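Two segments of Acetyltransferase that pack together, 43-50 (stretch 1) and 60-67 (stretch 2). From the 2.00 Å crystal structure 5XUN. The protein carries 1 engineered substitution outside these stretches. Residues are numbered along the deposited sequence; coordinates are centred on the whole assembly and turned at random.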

# COMPACT_ATOMS: atom_id res chain seq x y z
N GLN B 43 -3.46 -12.55 0.07
CA GLN B 43 -2.72 -11.28 0.07
C GLN B 43 -3.00 -10.45 -1.18
O GLN B 43 -2.17 -9.64 -1.59
CB GLN B 43 -1.21 -11.52 0.22
CG GLN B 43 -0.87 -12.48 1.34
CD GLN B 43 -1.44 -12.04 2.67
OE1 GLN B 43 -1.51 -10.86 2.98
NE2 GLN B 43 -1.86 -13.01 3.48
N ILE B 44 -4.17 -10.66 -1.78
CA ILE B 44 -4.65 -9.85 -2.90
C ILE B 44 -5.43 -8.64 -2.39
O ILE B 44 -5.47 -7.59 -3.05
CB ILE B 44 -5.53 -10.73 -3.82
CG1 ILE B 44 -4.71 -11.85 -4.44
CG2 ILE B 44 -6.16 -9.92 -4.93
CD1 ILE B 44 -3.47 -11.37 -5.18
N LEU B 45 -6.04 -8.77 -1.23
CA LEU B 45 -6.83 -7.74 -0.59
C LEU B 45 -6.85 -8.07 0.89
O LEU B 45 -6.45 -9.17 1.29
CB LEU B 45 -8.26 -7.67 -1.16
CG LEU B 45 -9.17 -8.90 -1.04
CD1 LEU B 45 -9.86 -9.03 0.32
CD2 LEU B 45 -10.20 -8.86 -2.16
N ARG B 46 -7.32 -7.12 1.69
CA ARG B 46 -7.69 -7.39 3.07
C ARG B 46 -9.13 -6.95 3.26
O ARG B 46 -9.54 -5.89 2.76
CB ARG B 46 -6.76 -6.69 4.07
CG ARG B 46 -5.31 -7.15 3.95
CD ARG B 46 -5.17 -8.65 4.15
NE ARG B 46 -5.12 -9.01 5.57
CZ ARG B 46 -5.00 -10.26 6.02
NH1 ARG B 46 -4.91 -11.27 5.17
NH2 ARG B 46 -4.96 -10.51 7.32
N GLY B 47 -9.91 -7.78 3.95
CA GLY B 47 -11.35 -7.62 4.04
C GLY B 47 -11.79 -7.21 5.43
O GLY B 47 -11.26 -7.70 6.43
N TYR B 48 -12.81 -6.36 5.49
CA TYR B 48 -13.39 -5.91 6.74
C TYR B 48 -14.89 -6.12 6.66
O TYR B 48 -15.49 -6.01 5.59
CB TYR B 48 -13.07 -4.42 7.01
CG TYR B 48 -11.59 -4.16 7.16
CD1 TYR B 48 -10.76 -4.07 6.04
CD2 TYR B 48 -11.01 -4.02 8.42
CE1 TYR B 48 -9.40 -3.84 6.17
CE2 TYR B 48 -9.64 -3.79 8.56
CZ TYR B 48 -8.84 -3.70 7.43
OH TYR B 48 -7.48 -3.47 7.54
N ALA B 49 -15.50 -6.44 7.80
CA ALA B 49 -16.92 -6.76 7.82
C ALA B 49 -17.66 -5.94 8.87
O ALA B 49 -17.14 -5.71 9.98
CB ALA B 49 -17.14 -8.25 8.08
N LEU B 50 -18.88 -5.55 8.53
CA LEU B 50 -19.82 -4.92 9.45
C LEU B 50 -20.76 -6.01 9.94
O LEU B 50 -21.46 -6.63 9.14
CB LEU B 50 -20.59 -3.80 8.73
CG LEU B 50 -21.76 -3.11 9.43
CD1 LEU B 50 -21.27 -2.24 10.56
CD2 LEU B 50 -22.55 -2.30 8.42
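Stretch 2 60-67: LGYYTLSG

Stretch 2 is strand throughout, extended from Gly 61 to Gly 67, with a kink in the backbone at Leu 60 (psi -6°), and lies beside stretch 1 as an antiparallel neighbour in a β-sheet. The strand of residues 60-67 runs at 162° to the strand of 46-50, and their axes approach to 4.3 Å. Five pairs set the register: Arg 46 with Leu 65, Gly 47 with Thr 64, Tyr 48 with Tyr 63, Ala 49 with Tyr 62, and Leu 50 with Gly 61. Hydrogen-bonded and non-hydrogen-bonded pairs alternate along this ladder, so the CA atoms stand 5.4 Å apart at Tyr 48 and Tyr 63 but 4.2 Å apart at Ala 49 and Tyr 62.

Tyr 48 has the most surface covered by the partner strand, and its backbone holds the centre of the ladder: its N donates to Tyr 63 O at 2.9 Å, and Tyr 63 N donates to Tyr 48 O at 2.9 Å. Because the two residues are directly paired, their side chains leave from the same face of the sheet. The Tyr 63 side chain, with chi1 in p, brings its end nearer to stretch 1, while Tyr 48 takes m. The rings are nearly parallel, with planes at 15°, but slid apart, with centroids at 4.8 Å and little overlap. The slide places Tyr 48 CB over the face of the Tyr 63 ring, 3.8 Å from its centroid, in a CH-pi contact; Tyr 48 CD1 reaches Tyr 63 CE1 at 3.4 Å. Farther along this face, Leu 65 CD1 rests 4.0 Å from Tyr 48 CE1, so the Tyr 48 ring meets both its direct partner and the residue two places on.

Leu 50 is covered next most, and it faces a glycine. Its N donates to Gly 61 O at 2.7 Å, a short and nearly straight bond. Leu 50 O accepts from Leu 60 N at 2.8 Å and, weakly, from Gly 61 N at 3.3 Å. A CB at Gly 61 would fall tight against Leu 50 CD2, so the bare backbone leaves room for the leucine.

At the other end, Arg 46 N donates to Leu 65 O and Leu 65 N to Arg 46 O, each at 3.0 Å. The opposite face of the sheet carries Ala 49, Tyr 62 and Thr 64; beyond the paired strand residues, Leu 45 CD1 packs on Thr 64 CG2 at 3.8 Å. The rule here is a backbone ladder that is regular through Tyr 48 and Tyr 63 and departs from the pattern at Leu 50, whose O is bonded mainly by Leu 60 N, while its tyrosine-rich face combines offset rings with a leucine set against glycine.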

# COMPACT_ATOMS: atom_id res chain seq x y z
N LEU B 60 -23.50 -7.80 7.71
CA LEU B 60 -24.40 -6.83 7.10
C LEU B 60 -23.70 -5.89 6.13
O LEU B 60 -24.37 -5.09 5.47
CB LEU B 60 -25.12 -6.02 8.19
CG LEU B 60 -26.22 -6.70 9.02
CD1 LEU B 60 -27.27 -7.32 8.11
CD2 LEU B 60 -25.67 -7.74 9.99
N GLY B 61 -22.37 -5.96 6.03
CA GLY B 61 -21.64 -5.18 5.06
C GLY B 61 -20.17 -5.56 5.10
O GLY B 61 -19.71 -6.20 6.05
N TYR B 62 -19.45 -5.16 4.06
CA TYR B 62 -18.03 -5.48 4.00
C TYR B 62 -17.33 -4.53 3.05
O TYR B 62 -17.97 -3.86 2.23
CB TYR B 62 -17.81 -6.94 3.59
CG TYR B 62 -17.97 -7.20 2.10
CD1 TYR B 62 -19.22 -7.47 1.53
CD2 TYR B 62 -16.86 -7.23 1.27
CE1 TYR B 62 -19.35 -7.71 0.17
CE2 TYR B 62 -16.98 -7.47 -0.07
CZ TYR B 62 -18.22 -7.72 -0.62
OH TYR B 62 -18.30 -7.96 -1.97
N TYR B 63 -15.99 -4.47 3.15
CA TYR B 63 -15.19 -3.74 2.17
C TYR B 63 -13.81 -4.38 2.07
O TYR B 63 -13.38 -5.12 2.96
CB TYR B 63 -15.10 -2.24 2.50
CG TYR B 63 -14.20 -1.83 3.66
CD1 TYR B 63 -12.82 -1.72 3.50
CD2 TYR B 63 -14.74 -1.50 4.90
CE1 TYR B 63 -12.00 -1.32 4.55
CE2 TYR B 63 -13.94 -1.10 5.95
CZ TYR B 63 -12.57 -1.00 5.77
OH TYR B 63 -11.76 -0.60 6.81
N THR B 64 -13.10 -4.07 0.97
CA THR B 64 -11.76 -4.60 0.73
C THR B 64 -10.78 -3.49 0.35
O THR B 64 -11.15 -2.52 -0.32
CB THR B 64 -11.75 -5.66 -0.40
OG1 THR B 64 -11.97 -5.02 -1.66
CG2 THR B 64 -12.85 -6.68 -0.19
N LEU B 65 -9.51 -3.67 0.75
CA LEU B 65 -8.44 -2.71 0.46
C LEU B 65 -7.26 -3.42 -0.19
O LEU B 65 -6.85 -4.50 0.26
CB LEU B 65 -7.97 -2.01 1.74
CG LEU B 65 -9.05 -1.22 2.47
CD1 LEU B 65 -8.57 -0.67 3.81
CD2 LEU B 65 -9.54 -0.10 1.58
N SER B 66 -6.70 -2.81 -1.23
CA SER B 66 -5.52 -3.34 -1.89
C SER B 66 -4.56 -2.20 -2.19
O SER B 66 -5.00 -1.10 -2.53
CB SER B 66 -5.89 -4.06 -3.21
OG SER B 66 -6.92 -5.01 -2.97
N GLY B 67 -3.27 -2.46 -2.06
CA GLY B 67 -2.28 -1.49 -2.49
C GLY B 67 -2.32 -1.32 -4.00
O GLY B 67 -2.50 -2.26 -4.76